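Local coordinates for proteasome activator protein PA26 (Trypanosoma brucei, PDB 1YAR) that docks as a ring-shaped activator on the end of the 20S proteasome and probably opens its gate so that substrates can enter, at residues S156-V161 with R190-D195. Residues are numbered along the deposited sequence; the frame is centred on the assembly and turned at random. Where two conformers were deposited one is given.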
loop_
_atom_site.group_PDB
_atom_site.type_symbol
_atom_site.label_atom_id
_atom_site.label_comp_id
_atom_site.label_asym_id
_atom_site.label_seq_id
_atom_site.Cartn_x
_atom_site.Cartn_y
_atom_site.Cartn_z
ATOM N N SER O 156 21.181 114.841 53.925
ATOM C CA SER O 156 22.574 114.485 54.197
ATOM C C SER O 156 23.491 115.185 53.202
ATOM O O SER O 156 24.365 115.961 53.590
ATOM C CB SER O 156 22.793 112.968 54.072
ATOM O OG SER O 156 21.810 112.218 54.769
ATOM N N ALA O 157 23.253 114.915 51.919
ATOM C CA ALA O 157 24.099 115.388 50.818
ATOM C C ALA O 157 24.148 116.923 50.769
ATOM O O ALA O 157 25.218 117.525 50.638
ATOM C CB ALA O 157 23.568 114.838 49.486
ATOM N N ARG O 158 22.978 117.542 50.906
ATOM C CA ARG O 158 22.877 118.994 50.842
ATOM C C ARG O 158 23.539 119.658 52.051
ATOM O O ARG O 158 24.240 120.656 51.900
ATOM C CB ARG O 158 21.409 119.436 50.703
ATOM C CG ARG O 158 21.251 120.631 49.772
ATOM C CD ARG O 158 19.899 121.305 49.783
ATOM N NE ARG O 158 19.784 122.283 48.690
ATOM C CZ ARG O 158 19.963 123.602 48.823
ATOM N NH1 ARG O 158 20.246 124.141 50.007
ATOM N NH2 ARG O 158 19.825 124.392 47.769
ATOM N N SER O 159 23.337 119.081 53.237
ATOM C CA SER O 159 23.870 119.640 54.487
ATOM C C SER O 159 25.403 119.664 54.560
ATOM O O SER O 159 25.977 120.566 55.179
ATOM C CB SER O 159 23.279 118.917 55.700
ATOM O OG SER O 159 23.821 117.618 55.840
ATOM N N THR O 160 26.051 118.679 53.932
ATOM C CA THR O 160 27.508 118.647 53.790
ATOM C C THR O 160 28.001 119.828 52.953
ATOM O O THR O 160 28.920 120.540 53.357
ATOM C CB THR O 160 27.964 117.313 53.138
ATOM O OG1 THR O 160 27.514 116.221 53.935
ATOM C CG2 THR O 160 29.492 117.173 53.161
ATOM N N VAL O 161 27.357 120.047 51.810
ATOM C CA VAL O 161 27.704 121.140 50.915
ATOM C C VAL O 161 27.344 122.505 51.529
ATOM O O VAL O 161 28.131 123.446 51.450
ATOM C CB VAL O 161 27.106 120.916 49.497
ATOM C CG1 VAL O 161 27.302 122.133 48.584
ATOM C CG2 VAL O 161 27.734 119.668 48.865
ATOM N N ARG O 190 23.549 123.091 43.395
ATOM C CA ARG O 190 22.507 123.079 42.385
ATOM C C ARG O 190 22.345 121.667 41.819
ATOM O O ARG O 190 21.226 121.255 41.521
ATOM C CB ARG O 190 22.859 124.064 41.272
ATOM C CG ARG O 190 21.855 124.180 40.181
ATOM C CD ARG O 190 22.198 125.281 39.213
ATOM N NE ARG O 190 21.410 125.194 37.993
ATOM C CZ ARG O 190 21.766 124.484 36.932
ATOM N NH1 ARG O 190 22.907 123.798 36.937
ATOM N NH2 ARG O 190 20.988 124.465 35.856
ATOM N N GLN O 191 23.465 120.948 41.669
ATOM C CA GLN O 191 23.437 119.630 41.030
ATOM C C GLN O 191 22.756 118.610 41.932
ATOM O O GLN O 191 22.064 117.703 41.442
ATOM C CB GLN O 191 24.830 119.138 40.623
ATOM C CG GLN O 191 24.766 118.103 39.443
ATOM C CD GLN O 191 24.017 118.639 38.219
ATOM O OE1 GLN O 191 24.319 119.735 37.733
ATOM N NE2 GLN O 191 23.058 117.869 37.718
ATOM N N ILE O 192 22.969 118.746 43.237
ATOM C CA ILE O 192 22.275 117.911 44.206
ATOM C C ILE O 192 20.763 118.141 44.090
ATOM O O ILE O 192 19.997 117.177 43.991
ATOM C CB ILE O 192 22.790 118.164 45.647
ATOM C CG1 ILE O 192 24.165 117.538 45.835
ATOM C CG2 ILE O 192 21.802 117.604 46.693
ATOM C CD1 ILE O 192 24.939 118.101 47.021
ATOM N N ASP O 193 20.329 119.411 44.076
ATOM C CA ASP O 193 18.902 119.709 43.882
ATOM C C ASP O 193 18.348 119.112 42.591
ATOM O O ASP O 193 17.311 118.450 42.609
ATOM C CB ASP O 193 18.619 121.205 43.927
ATOM C CG ASP O 193 18.780 121.775 45.316
ATOM O OD1 ASP O 193 18.995 121.003 46.285
ATOM O OD2 ASP O 193 18.742 122.994 45.539
ATOM N N ALA O 194 19.038 119.336 41.481
ATOM C CA ALA O 194 18.593 118.792 40.206
ATOM C C ALA O 194 18.595 117.256 40.208
ATOM O O ALA O 194 17.626 116.638 39.768
ATOM C CB ALA O 194 19.464 119.313 39.058
ATOM N N ASP O 195 19.684 116.661 40.682
ATOM C CA ASP O 195 19.855 115.211 40.573
ATOM C C ASP O 195 18.854 114.446 41.419
ATOM O O ASP O 195 18.464 113.347 41.048
ATOM C CB ASP O 195 21.276 114.783 40.931
ATOM C CG ASP O 195 22.247 114.950 39.771
ATOM O OD1 ASP O 195 21.843 115.450 38.692
ATOM O OD2 ASP O 195 23.451 114.608 39.851
#
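Each carboxylate oxygen of Asp-193 is gripped twice: OD1 by NE of Arg-158 and the hydroxyl of Tyr-154, OD2 by NH2 of Arg-158 and the hydroxyl of Tyr-61. The setting is an antiparallel helix pair in the all-helical PA26 subunit, where helix 150-166 runs back along helix 183-226; the axes of segments 156-161 and 190-195 come within 10.0 Å at 169°. Arg-158 spans this gap with a chain extended from CG to NE and presents its guanidinium side-on. NE of Arg-158 lies 2.8 Å from OD1 of Asp-193, and the N-H...O line is nearly straight at 168°. NH2 of Arg-158 makes an equally short bond, 2.8 Å, to Asp-193 OD2. Each oxygen uses its syn lone pair, and the guanidinium and carboxylate planes are only 10° apart, so this bidentate salt bridge fixes the rotation of both groups. The remaining nitrogen, NH1, turns to the carboxylate of Glu-162 and the carbonyl of Gln-65. Being buried, the Asp-193 carboxylate is probably kept ionised by the arginine and the two tyrosine hydroxyls.

Beside the ion pair, Ile-192 points at the facing helix and reaches in between the backbones, with its CA 6.8 Å from that of Arg-158. Arg-152 of a neighbouring subunit packs on both Ala-157 and Ile-192, so the seam continues into the assembly. Ile-192 CG2, anti to its backbone N, faces Ala-157 CB at 4.3 Å. The other branch carries Ile-192 CD1 forward to meet Val-161 tip to tip, 3.7 Å from Val-161 CG2, the methyl that lies beside the valine's own backbone N.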